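Local coordinates for alpha-L-arabinosidase (Xanthomonas axonopodis pv. citri, PDB 6D25), which probably hydrolyses alpha-L-arabinofuranosyl branches of arabinoxylans as a GH51 arabinofuranosidase, coping even with internally di-substituted units, at residues Thr269-Trp274 / Ile289-Arg294; Cys100-Tyr105 / Tyr151-Val156; His247-Met252 / Ser306-Lys311; Asn80-Ala85 / Asp387-Thr392. One frame throughout, in Å; residues are numbered along the deposited sequence.

Contact 1: Thr269-Trp274 / Ile289-Arg294; sequences TIPGGW and IQTLSR
Pro271 CA lies 5.2 Å from Thr291 CA, and Thr269 comes nearly as close to Arg294, where a type II beta turn from Ile270 to Gly273 is laid against helix 285-312. Gly272 takes the positive phi (84°) that this turn calls for at its third residue, and the turn is closed by the bond from Gly273 N to Ile270 O. In this position the N-H of Gly272 runs almost straight (175°) to Gln290 OE1 at 3.0 Å, meeting the amide oxygen well off the line of its C=O bond and slightly out of the carbonyl plane. Gln290 reaches the turn with its chain bent at chi2. Arg294 NE, one helical turn on, also faces Gln290 OE1, although the modelled separation is too short to be trusted in detail. The turn is part of the loop after strand 262-269, sixth of the eight parallel strands of the (beta/alpha)8 barrel, and it folds back on the helix that this loop leads to. Arg294 stretches out from CG to NE and lays its guanidinium over the turn, with Gly273 N 3.6 Å above one face toward the rim. A water at the edge of that group accepts from Ile270 N and, weakly, from Arg294 NH2. On the Thr291 side of the turn, Pro271 CG lies 3.4 Å from Thr291 OG1, a hydroxyl bonded to Ala287 O. Thr269 crosses Thr291 at about a right angle, its CG2 3.4 Å from Thr291 O, while its OG1 is bonded to Thr295 OG1.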
loop_
_atom_site.group_PDB
_atom_site.type_symbol
_atom_site.label_atom_id
_atom_site.label_comp_id
_atom_site.label_asym_id
_atom_site.label_seq_id
_atom_site.Cartn_x
_atom_site.Cartn_y
_atom_site.Cartn_z
ATOM N N THR A 269 14.985 20.244 20.215
ATOM C CA THR A 269 15.134 20.898 21.482
ATOM C C THR A 269 14.025 21.954 21.587
ATOM O O THR A 269 14.079 22.981 20.885
ATOM C CB THR A 269 16.542 21.498 21.595
ATOM O OG1 THR A 269 17.515 20.445 21.520
ATOM C CG2 THR A 269 16.739 22.291 22.861
ATOM N N ILE A 270 13.027 21.687 22.430
ATOM C CA ILE A 270 11.842 22.525 22.444
ATOM C C ILE A 270 11.613 22.990 23.883
ATOM O O ILE A 270 10.880 22.349 24.643
ATOM C CB ILE A 270 10.605 21.790 21.880
ATOM C CG1 ILE A 270 10.906 21.104 20.553
ATOM C CG2 ILE A 270 9.422 22.737 21.785
ATOM C CD1 ILE A 270 9.699 20.443 19.907
ATOM N N PRO A 271 12.205 24.117 24.253
ATOM C CA PRO A 271 11.933 24.626 25.587
ATOM C C PRO A 271 10.432 24.890 25.787
ATOM O O PRO A 271 9.760 25.416 24.886
ATOM C CB PRO A 271 12.720 25.943 25.724
ATOM C CG PRO A 271 13.208 26.270 24.353
ATOM C CD PRO A 271 13.075 25.027 23.505
ATOM N N GLY A 272 9.924 24.444 26.942
ATOM C CA GLY A 272 8.512 24.542 27.285
ATOM C C GLY A 272 7.678 23.405 26.707
ATOM O O GLY A 272 6.486 23.329 26.981
ATOM N N GLY A 273 8.270 22.514 25.893
ATOM C CA GLY A 273 7.524 21.401 25.323
ATOM C C GLY A 273 6.649 21.802 24.140
ATOM O O GLY A 273 6.467 22.953 23.823
ATOM N N TRP A 274 6.074 20.792 23.520
ATOM C CA TRP A 274 5.184 20.930 22.380
ATOM C C TRP A 274 3.835 21.459 22.859
ATOM O O TRP A 274 3.400 21.021 23.875
ATOM C CB TRP A 274 5.016 19.565 21.676
ATOM C CG TRP A 274 4.300 19.733 20.377
ATOM C CD1 TRP A 274 2.958 19.712 20.161
ATOM C CD2 TRP A 274 4.914 20.103 19.131
ATOM N NE1 TRP A 274 2.695 19.981 18.852
ATOM C CE2 TRP A 274 3.871 20.250 18.195
ATOM C CE3 TRP A 274 6.229 20.317 18.726
ATOM C CZ2 TRP A 274 4.116 20.555 16.855
ATOM C CZ3 TRP A 274 6.468 20.640 17.410
ATOM C CH2 TRP A 274 5.424 20.753 16.489
ATOM N N ILE A 289 18.854 27.885 30.745
ATOM C CA ILE A 289 19.304 26.598 31.257
ATOM C C ILE A 289 18.317 25.497 30.852
ATOM O O ILE A 289 18.755 24.369 30.592
ATOM C CB ILE A 289 19.540 26.639 32.780
ATOM C CG1 ILE A 289 20.396 25.437 33.216
ATOM C CG2 ILE A 289 18.223 26.739 33.532
ATOM C CD1 ILE A 289 20.808 25.465 34.660
ATOM N N GLN A 290 17.015 25.803 30.775
ATOM C CA GLN A 290 16.034 24.808 30.356
ATOM C C GLN A 290 16.343 24.334 28.916
ATOM O O GLN A 290 16.236 23.155 28.628
ATOM C CB GLN A 290 14.593 25.329 30.444
ATOM C CG GLN A 290 13.580 24.167 30.360
ATOM C CD GLN A 290 12.281 24.328 29.589
ATOM O OE1 GLN A 290 11.779 23.332 29.010
ATOM N NE2 GLN A 290 11.702 25.542 29.625
ATOM N N THR A 291 16.689 25.259 28.034
ATOM C CA THR A 291 17.005 24.912 26.659
ATOM C C THR A 291 18.232 23.988 26.596
ATOM O O THR A 291 18.235 22.985 25.883
ATOM C CB THR A 291 17.241 26.177 25.818
ATOM O OG1 THR A 291 16.100 27.013 25.918
ATOM C CG2 THR A 291 17.514 25.861 24.377
ATOM N N LEU A 292 19.283 24.328 27.344
ATOM C CA LEU A 292 20.483 23.537 27.314
ATOM C C LEU A 292 20.243 22.156 27.953
ATOM O O LEU A 292 20.762 21.148 27.485
ATOM C CB LEU A 292 21.620 24.308 28.006
ATOM C CG LEU A 292 21.967 25.664 27.393
ATOM C CD1 LEU A 292 23.192 26.268 28.072
ATOM C CD2 LEU A 292 22.190 25.543 25.878
ATOM N N SER A 293 19.470 22.118 29.036
ATOM C CA SER A 293 19.099 20.861 29.677
ATOM C C SER A 293 18.371 19.959 28.672
ATOM O O SER A 293 18.694 18.754 28.510
ATOM C CB SER A 293 18.256 21.112 30.882
ATOM O OG SER A 293 17.940 19.897 31.539
ATOM N N ARG A 294 17.399 20.519 27.981
ATOM C CA ARG A 294 16.664 19.755 26.993
ATOM C C ARG A 294 17.575 19.283 25.857
ATOM O O ARG A 294 17.393 18.156 25.381
ATOM C CB ARG A 294 15.477 20.552 26.448
ATOM C CG ARG A 294 14.279 20.472 27.384
ATOM C CD ARG A 294 13.133 21.335 26.933
ATOM N NE ARG A 294 11.927 21.172 27.750
ATOM C CZ ARG A 294 10.919 20.357 27.434
ATOM N NH1 ARG A 294 9.896 20.264 28.260
ATOM N NH2 ARG A 294 10.937 19.664 26.297
HETATM O O HOH W 1 13.000 19.092 23.734
#

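Contact 2: Cys100-Tyr105 / Tyr151-Val156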
loop_
_atom_site.group_PDB
_atom_site.type_symbol
_atom_site.label_atom_id
_atom_site.label_comp_id
_atom_site.label_asym_id
_atom_site.label_seq_id
_atom_site.Cartn_x
_atom_site.Cartn_y
_atom_site.Cartn_z
ATOM N N CYS A 100 8.324 16.479 6.272
ATOM C CA CYS A 100 6.921 16.194 5.956
ATOM C C CYS A 100 6.604 16.413 4.461
ATOM O O CYS A 100 5.822 15.675 3.862
ATOM C CB CYS A 100 6.021 17.027 6.847
ATOM S SG CYS A 100 6.154 16.542 8.608
ATOM N N PHE A 101 7.160 17.452 3.870
ATOM C CA PHE A 101 6.919 17.715 2.435
ATOM C C PHE A 101 7.279 16.502 1.565
ATOM O O PHE A 101 6.582 16.234 0.573
ATOM C CB PHE A 101 7.713 18.934 2.005
ATOM C CG PHE A 101 7.575 19.347 0.564
ATOM C CD1 PHE A 101 6.622 20.287 0.196
ATOM C CD2 PHE A 101 8.455 18.860 -0.395
ATOM C CE1 PHE A 101 6.525 20.683 -1.128
ATOM C CE2 PHE A 101 8.357 19.279 -1.714
ATOM C CZ PHE A 101 7.372 20.179 -2.072
ATOM N N ALA A 102 8.303 15.735 1.939
ATOM C CA ALA A 102 8.792 14.659 1.076
ATOM C C ALA A 102 7.784 13.512 0.975
ATOM O O ALA A 102 7.784 12.800 -0.043
ATOM C CB ALA A 102 10.134 14.141 1.545
ATOM N N ASP A 103 6.972 13.331 2.026
ATOM C CA ASP A 103 6.014 12.233 2.064
ATOM C C ASP A 103 4.782 12.530 1.191
ATOM O O ASP A 103 3.913 11.655 1.044
ATOM C CB ASP A 103 5.637 11.938 3.526
ATOM C CG ASP A 103 6.850 11.698 4.470
ATOM O OD1 ASP A 103 7.752 10.863 4.046
ATOM O OD2 ASP A 103 6.894 12.375 5.642
ATOM N N GLU A 104 4.655 13.719 0.632
ATOM C CA GLU A 104 3.594 14.055 -0.287
ATOM C C GLU A 104 4.157 14.551 -1.638
ATOM O O GLU A 104 3.397 14.947 -2.495
ATOM C CB GLU A 104 2.735 15.199 0.256
ATOM C CG GLU A 104 1.870 14.838 1.430
ATOM C CD GLU A 104 0.908 15.948 1.860
ATOM O OE1 GLU A 104 1.152 17.165 1.582
ATOM O OE2 GLU A 104 -0.087 15.603 2.484
ATOM N N TYR A 105 5.452 14.530 -1.834
ATOM C CA TYR A 105 6.060 15.068 -3.064
ATOM C C TYR A 105 6.040 14.029 -4.189
ATOM O O TYR A 105 6.304 12.862 -3.941
ATOM C CB TYR A 105 7.503 15.452 -2.776
ATOM C CG TYR A 105 8.269 16.084 -3.911
ATOM C CD1 TYR A 105 7.878 17.304 -4.443
ATOM C CD2 TYR A 105 9.431 15.510 -4.407
ATOM C CE1 TYR A 105 8.597 17.913 -5.456
ATOM C CE2 TYR A 105 10.176 16.130 -5.391
ATOM C CZ TYR A 105 9.769 17.337 -5.909
ATOM O OH TYR A 105 10.509 17.945 -6.888
ATOM N N TYR A 151 21.380 13.964 -0.294
ATOM C CA TYR A 151 20.639 13.039 0.494
ATOM C C TYR A 151 19.160 13.216 0.105
ATOM O O TYR A 151 18.511 14.173 0.528
ATOM C CB TYR A 151 20.962 13.295 1.965
ATOM C CG TYR A 151 20.193 12.500 2.998
ATOM C CD1 TYR A 151 19.279 11.520 2.668
ATOM C CD2 TYR A 151 20.448 12.729 4.343
ATOM C CE1 TYR A 151 18.616 10.815 3.660
ATOM C CE2 TYR A 151 19.789 12.020 5.344
ATOM C CZ TYR A 151 18.867 11.060 5.005
ATOM O OH TYR A 151 18.198 10.388 5.981
ATOM N N ILE A 152 18.646 12.334 -0.739
ATOM C CA ILE A 152 17.317 12.485 -1.315
ATOM C C ILE A 152 16.311 11.813 -0.396
ATOM O O ILE A 152 16.516 10.670 -0.039
ATOM C CB ILE A 152 17.261 11.861 -2.724
ATOM C CG1 ILE A 152 18.178 12.594 -3.696
ATOM C CG2 ILE A 152 15.813 11.794 -3.244
ATOM C CD1 ILE A 152 17.751 14.011 -3.973
ATOM N N ALA A 153 15.217 12.499 -0.087
ATOM C CA ALA A 153 14.117 11.968 0.741
ATOM C C ALA A 153 12.984 11.522 -0.180
ATOM O O ALA A 153 12.353 12.351 -0.837
ATOM C CB ALA A 153 13.646 12.990 1.735
ATOM N N GLY A 154 12.766 10.206 -0.239
ATOM C CA GLY A 154 11.747 9.627 -1.132
ATOM C C GLY A 154 10.374 9.494 -0.482
ATOM O O GLY A 154 10.213 9.426 0.766
ATOM N N ASN A 155 9.354 9.484 -1.330
ATOM C CA ASN A 155 7.945 9.438 -0.944
ATOM C C ASN A 155 7.509 7.969 -0.812
ATOM O O ASN A 155 7.393 7.233 -1.809
ATOM C CB ASN A 155 7.083 10.161 -1.984
ATOM C CG ASN A 155 5.601 10.211 -1.641
ATOM O OD1 ASN A 155 5.122 9.395 -0.865
ATOM N ND2 ASN A 155 4.846 11.135 -2.232
ATOM N N VAL A 156 7.236 7.575 0.433
ATOM C CA VAL A 156 6.662 6.314 0.758
ATOM C C VAL A 156 5.191 6.462 1.179
ATOM O O VAL A 156 4.363 5.622 0.807
ATOM C CB VAL A 156 7.525 5.650 1.843
ATOM C CG1 VAL A 156 6.807 4.539 2.530
ATOM C CG2 VAL A 156 8.829 5.165 1.243
HETATM O O HOH W 2 9.881 12.851 -2.012
#
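Asn155 turns its side-chain amide toward the loop 100-105 across the C-terminal ends of two neighbouring strands of the (beta/alpha)8 barrel, 93-96 and 149-154. CG stands anti to the backbone N (chi1 -178°), which carries the amide over the backbone from Asp103 to Tyr105. There ND2 gives a nearly straight hydrogen bond (170°) to Tyr105 O at 2.8 Å. The acceptor lies in the plane of the amide, yet ND2 approaches the Tyr105 carbonyl from 46° above the carbonyl plane, away from its lone pairs. ND2 is also bonded to Asp158 OD1, and OD1 receives a weak bond from Ala159 N, so the amide is fixed at both ends and its rotation is defined. Asp103 O and Asn155 OD1, 3.2 Å apart, are both acceptors and therefore only neighbours. Asp103 OD1 accepts from Asn201 N, just past strand 196-199.

Ala102 and Ala153 face each other directly with their methyls, the two CB atoms 3.7 Å apart; such small side chains are consistent with the close approach of residues 100-103, helical in backbone angles, to the strand. Cys100 is tied to Cys206 by a disulfide, while Glu104 bonds Thr123 and forms a salt bridge with Lys227 of a neighbouring subunit of the trimer. A water bridges the two backbones, donating to Ala102 O (2.9 Å) and Ala153 O (2.8 Å).

Contact 3: His247-Met252 / Ser306-Lys311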
loop_
_atom_site.group_PDB
_atom_site.type_symbol
_atom_site.label_atom_id
_atom_site.label_comp_id
_atom_site.label_asym_id
_atom_site.label_seq_id
_atom_site.Cartn_x
_atom_site.Cartn_y
_atom_site.Cartn_z
ATOM N N HIS A 247 10.479 1.454 21.277
ATOM C CA HIS A 247 9.767 0.375 20.619
ATOM C C HIS A 247 9.944 0.480 19.093
ATOM O O HIS A 247 10.083 -0.543 18.420
ATOM C CB HIS A 247 8.299 0.364 21.041
ATOM C CG HIS A 247 7.519 -0.715 20.363
ATOM N ND1 HIS A 247 7.707 -2.058 20.642
ATOM C CD2 HIS A 247 6.567 -0.654 19.396
ATOM C CE1 HIS A 247 6.818 -2.755 19.925
ATOM N NE2 HIS A 247 6.124 -1.923 19.140
ATOM N N TRP A 248 9.944 1.674 18.559
ATOM C CA TRP A 248 10.125 1.867 17.134
ATOM C C TRP A 248 11.491 1.318 16.685
ATOM O O TRP A 248 11.586 0.524 15.726
ATOM C CB TRP A 248 9.998 3.349 16.786
ATOM C CG TRP A 248 9.976 3.589 15.307
ATOM C CD1 TRP A 248 11.016 3.500 14.425
ATOM C CD2 TRP A 248 8.800 3.824 14.522
ATOM N NE1 TRP A 248 10.559 3.722 13.153
ATOM C CE2 TRP A 248 9.210 3.910 13.181
ATOM C CE3 TRP A 248 7.445 3.962 14.829
ATOM C CZ2 TRP A 248 8.305 4.148 12.144
ATOM C CZ3 TRP A 248 6.549 4.184 13.806
ATOM C CH2 TRP A 248 6.986 4.295 12.493
ATOM N N THR A 249 12.552 1.705 17.400
ATOM C CA THR A 249 13.883 1.209 17.054
ATOM C C THR A 249 13.951 -0.320 17.150
ATOM O O THR A 249 14.516 -0.951 16.291
ATOM C CB THR A 249 14.933 1.819 17.999
ATOM O OG1 THR A 249 14.800 3.229 17.911
ATOM C CG2 THR A 249 16.346 1.419 17.639
ATOM N N GLU A 250 13.415 -0.883 18.222
ATOM C CA GLU A 250 13.420 -2.309 18.446
ATOM C C GLU A 250 12.794 -3.034 17.232
ATOM O O GLU A 250 13.366 -4.009 16.717
ATOM C CB GLU A 250 12.666 -2.623 19.738
ATOM C CG GLU A 250 12.420 -4.084 19.961
ATOM C CD GLU A 250 13.606 -4.845 20.503
ATOM O OE1 GLU A 250 14.458 -4.235 21.169
ATOM O OE2 GLU A 250 13.645 -6.079 20.268
ATOM N N VAL A 251 11.601 -2.607 16.808
ATOM C CA VAL A 251 10.918 -3.332 15.747
ATOM C C VAL A 251 11.610 -3.077 14.414
ATOM O O VAL A 251 11.769 -4.021 13.641
ATOM C CB VAL A 251 9.417 -2.982 15.702
ATOM C CG1 VAL A 251 8.740 -3.601 14.494
ATOM C CG2 VAL A 251 8.750 -3.429 16.992
ATOM N N MET A 252 11.974 -1.845 14.100
ATOM C CA MET A 252 12.585 -1.600 12.801
ATOM C C MET A 252 13.878 -2.428 12.688
ATOM O O MET A 252 14.156 -2.992 11.616
ATOM C CB MET A 252 12.960 -0.135 12.562
ATOM C CG MET A 252 11.810 0.754 12.343
ATOM S SD MET A 252 10.812 0.416 10.821
ATOM C CE MET A 252 12.098 0.165 9.625
ATOM N N SER A 306 21.188 3.349 20.499
ATOM C CA SER A 306 22.381 2.559 20.068
ATOM C C SER A 306 22.362 1.184 20.721
ATOM O O SER A 306 22.687 0.199 20.084
ATOM C CB SER A 306 23.676 3.288 20.399
ATOM O OG SER A 306 23.756 4.502 19.671
ATOM N N ALA A 307 22.007 1.104 21.991
ATOM C CA ALA A 307 22.061 -0.187 22.673
ATOM C C ALA A 307 21.038 -1.143 22.054
ATOM O O ALA A 307 21.283 -2.365 21.937
ATOM C CB ALA A 307 21.840 -0.006 24.161
ATOM N N ILE A 308 19.889 -0.630 21.648
ATOM C CA ILE A 308 18.924 -1.477 20.948
ATOM C C ILE A 308 19.487 -1.922 19.589
ATOM O O ILE A 308 19.335 -3.102 19.203
ATOM C CB ILE A 308 17.565 -0.749 20.800
ATOM C CG1 ILE A 308 16.949 -0.481 22.168
ATOM C CG2 ILE A 308 16.631 -1.564 19.916
ATOM C CD1 ILE A 308 15.852 0.506 22.160
ATOM N N MET A 309 20.092 -1.003 18.853
ATOM C CA MET A 309 20.687 -1.341 17.561
ATOM C C MET A 309 21.790 -2.394 17.742
ATOM O O MET A 309 21.906 -3.277 16.900
ATOM C CB MET A 309 21.250 -0.108 16.850
ATOM C CG MET A 309 20.174 0.868 16.483
ATOM S SD MET A 309 20.760 2.405 15.791
ATOM C CE MET A 309 21.064 1.927 14.076
ATOM N N ASP A 310 22.529 -2.357 18.858
ATOM C CA ASP A 310 23.600 -3.309 19.098
ATOM C C ASP A 310 23.055 -4.736 19.213
ATOM O O ASP A 310 23.751 -5.670 18.872
ATOM C CB ASP A 310 24.371 -2.986 20.372
ATOM C CG ASP A 310 25.264 -1.747 20.314
ATOM O OD1 ASP A 310 25.546 -1.233 19.186
ATOM O OD2 ASP A 310 25.642 -1.250 21.415
ATOM N N LYS A 311 21.822 -4.910 19.704
ATOM C CA LYS A 311 21.260 -6.251 19.887
ATOM C C LYS A 311 21.076 -6.923 18.531
ATOM O O LYS A 311 21.243 -8.107 18.462
ATOM C CB LYS A 311 19.867 -6.217 20.526
ATOM C CG LYS A 311 19.804 -5.607 21.901
ATOM C CD LYS A 311 18.368 -5.412 22.380
ATOM C CE LYS A 311 17.367 -6.453 21.911
ATOM N NZ LYS A 311 16.077 -6.255 22.619
#
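Ile308 pushes its CG2 branch against the backbone of helix 246-256, reaching Glu250 CA at 3.6 Å, and this is the tight part of the contact. The methyl leads straight across between the two nearly parallel helices, whose local axes are 9.2 Å apart and cross at -18°. Thr249 CG2 meets the same methyl at 3.8 Å, the two side chains slanting across each other, and touches Met309 CG on the buried flank. The Thr249 hydroxyl is turned aside to a weak bond with His305 ND1.

The outer flank is polar and more open. Here a chi1 near 180° swings Glu250 CG away from the backbone N, and a bend at chi2 (80°) then brings the carboxylate over toward exposed Lys311. Lys311 NZ forms a salt bridge with Glu250 OE1 at 3.0 Å, on the syn lone pair of that oxygen, and a weak second bond to OE2. Tyr312 OH holds Glu250 OE2 as well, so both oxygens have partners, and OE1 also touches Ile308 CG2 (3.7 Å), the Glu250 and Ile308 side chains crossing at about a right angle.

Both helices pack on the outside of the barrel: Met309 touches Leu320 of strand 319-325, and on the other side Trp248 and Val251 rest on Val212 of helix 212-224.

Contact 4: Asn80-Ala85 / Asp387-Thr392; sequences NDVVAA and DKMVLT
A beta hairpin formed by strands 382-385 and 388-391 is packed on helix 80-88, with Met389 inserted against Asp81 and Val82. Local helix and strand axes run 18° apart in direction at a closest approach of 9.5 Å. Met389 extends from its strand (chi1 -170°, chi2 -163°) and bends only at chi3, so that SD lies over the helix backbone, 3.6 Å from Asp81 CB and 4.0 Å from Val82 CG2. The Asp81 and Met389 side chains slide past each other in opposite directions, Met389 CB coming 3.5 Å from Asp81 OD2. The helix belongs to the chain between the first two strands of the (beta/alpha)8 barrel, 51-52 and 93-96, whereas the hairpin follows the last, 366-371. Farther along, Ala85 CB meets Leu391 CD2 at 3.9 Å, and both Ala85 and Met389 also rest on Ile382 of the partner strand. Near the hairpin turn the contact becomes wet: two waters donate to Asp81 OD2, one at 2.9 Å, and each also donates to Asp387 O, weakly in one case. Asp81 OD1 takes a salt bridge from Arg79 NE.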
loop_
_atom_site.group_PDB
_atom_site.type_symbol
_atom_site.label_atom_id
_atom_site.label_comp_id
_atom_site.label_asym_id
_atom_site.label_seq_id
_atom_site.Cartn_x
_atom_site.Cartn_y
_atom_site.Cartn_z
ATOM N N ASN A 80 24.013 34.058 -4.951
ATOM C CA ASN A 80 25.481 33.928 -4.836
ATOM C C ASN A 80 25.957 33.957 -3.366
ATOM O O ASN A 80 26.916 33.277 -2.991
ATOM C CB ASN A 80 26.158 35.061 -5.597
ATOM C CG ASN A 80 26.097 34.887 -7.102
ATOM O OD1 ASN A 80 25.790 33.801 -7.595
ATOM N ND2 ASN A 80 26.395 35.947 -7.830
ATOM N N ASP A 81 25.342 34.820 -2.567
ATOM C CA ASP A 81 25.771 35.048 -1.180
ATOM C C ASP A 81 25.639 33.740 -0.385
ATOM O O ASP A 81 26.563 33.370 0.374
ATOM C CB ASP A 81 25.043 36.234 -0.538
ATOM C CG ASP A 81 23.506 36.250 -0.623
ATOM O OD1 ASP A 81 22.912 35.281 -1.123
ATOM O OD2 ASP A 81 22.905 37.309 -0.252
ATOM N N VAL A 82 24.534 33.025 -0.574
ATOM C CA VAL A 82 24.283 31.787 0.154
ATOM C C VAL A 82 25.245 30.699 -0.326
ATOM O O VAL A 82 25.760 29.920 0.470
ATOM C CB VAL A 82 22.807 31.366 0.017
ATOM C CG1 VAL A 82 22.581 29.934 0.476
ATOM C CG2 VAL A 82 21.900 32.309 0.776
ATOM N N VAL A 83 25.459 30.615 -1.636
ATOM C CA VAL A 83 26.383 29.647 -2.190
ATOM C C VAL A 83 27.765 29.822 -1.541
ATOM O O VAL A 83 28.370 28.837 -1.087
ATOM C CB VAL A 83 26.463 29.740 -3.733
ATOM C CG1 VAL A 83 27.633 28.953 -4.296
ATOM C CG2 VAL A 83 25.161 29.276 -4.354
ATOM N N ALA A 84 28.260 31.064 -1.495
ATOM C CA ALA A 84 29.590 31.299 -0.979
ATOM C C ALA A 84 29.653 30.920 0.513
ATOM O O ALA A 84 30.633 30.302 0.998
ATOM C CB ALA A 84 29.974 32.726 -1.238
ATOM N N ALA A 85 28.621 31.286 1.258
ATOM C CA ALA A 85 28.620 31.034 2.695
ATOM C C ALA A 85 28.591 29.523 2.995
ATOM O O ALA A 85 29.257 29.039 3.909
ATOM C CB ALA A 85 27.469 31.759 3.324
ATOM N N ASP A 387 17.594 40.906 -0.958
ATOM C CA ASP A 387 19.019 40.815 -1.201
ATOM C C ASP A 387 19.816 40.828 0.117
ATOM O O ASP A 387 20.998 40.644 0.049
ATOM C CB ASP A 387 19.515 41.871 -2.195
ATOM C CG ASP A 387 19.382 43.312 -1.733
ATOM O OD1 ASP A 387 19.013 43.556 -0.586
ATOM O OD2 ASP A 387 19.566 44.201 -2.568
ATOM N N LYS A 388 19.181 40.969 1.274
ATOM C CA LYS A 388 19.903 40.950 2.556
ATOM C C LYS A 388 20.163 39.511 3.025
ATOM O O LYS A 388 19.344 38.627 2.814
ATOM C CB LYS A 388 19.078 41.678 3.610
ATOM C CG LYS A 388 18.882 43.165 3.344
ATOM C CD LYS A 388 17.915 43.836 4.284
ATOM C CE LYS A 388 17.540 45.189 3.727
ATOM N NZ LYS A 388 16.605 45.880 4.619
ATOM N N MET A 389 21.301 39.306 3.673
ATOM C CA MET A 389 21.684 38.005 4.181
ATOM C C MET A 389 22.429 38.179 5.501
ATOM O O MET A 389 23.254 39.054 5.597
ATOM C CB MET A 389 22.588 37.264 3.190
ATOM C CG MET A 389 22.808 35.805 3.567
ATOM S SD MET A 389 24.215 34.981 2.746
ATOM C CE MET A 389 25.537 35.789 3.645
ATOM N N VAL A 390 22.181 37.318 6.471
ATOM C CA VAL A 390 22.955 37.324 7.708
ATOM C C VAL A 390 23.312 35.889 8.109
ATOM O O VAL A 390 22.540 34.952 7.909
ATOM C CB VAL A 390 22.204 38.072 8.828
ATOM C CG1 VAL A 390 20.932 37.388 9.251
ATOM C CG2 VAL A 390 23.069 38.270 10.053
ATOM N N LEU A 391 24.517 35.720 8.612
ATOM C CA LEU A 391 25.023 34.470 9.135
ATOM C C LEU A 391 24.657 34.378 10.622
ATOM O O LEU A 391 24.870 35.313 11.363
ATOM C CB LEU A 391 26.545 34.431 8.984
ATOM C CG LEU A 391 27.079 34.604 7.563
ATOM C CD1 LEU A 391 28.589 34.585 7.523
ATOM C CD2 LEU A 391 26.602 33.465 6.696
ATOM N N THR A 392 24.130 33.245 11.037
ATOM C CA THR A 392 23.648 33.096 12.422
ATOM C C THR A 392 24.790 32.628 13.340
ATOM O O THR A 392 25.809 32.116 12.898
ATOM C CB THR A 392 22.490 32.100 12.484
ATOM O OG1 THR A 392 23.004 30.799 12.167
ATOM C CG2 THR A 392 21.351 32.499 11.562
HETATM O O HOH W 3 22.219 38.992 -2.517
HETATM O O HOH W 4 24.203 39.444 0.392
#

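Contacts 1, 2 and 3 belong to the eight-stranded parallel barrel, while contact 4 sets a hairpin that follows its last strand against a helix preceding the second. Along the chain, contact 4 spans the other three; contact 2 closes before contact 3 opens, and contact 1 falls between the segments of contact 3. Contacts 1 and 3 share helix 285-312, near opposite ends, with centres 25 Å apart. Contacts 1 and 2 both involve loops after barrel strands, yet their nearest atoms are about 9 Å apart. Contacts 3 and 4 lie on opposite sides of the chain's centre, about 40 Å between centres. Contact 4 thus joins early and late parts of the chain.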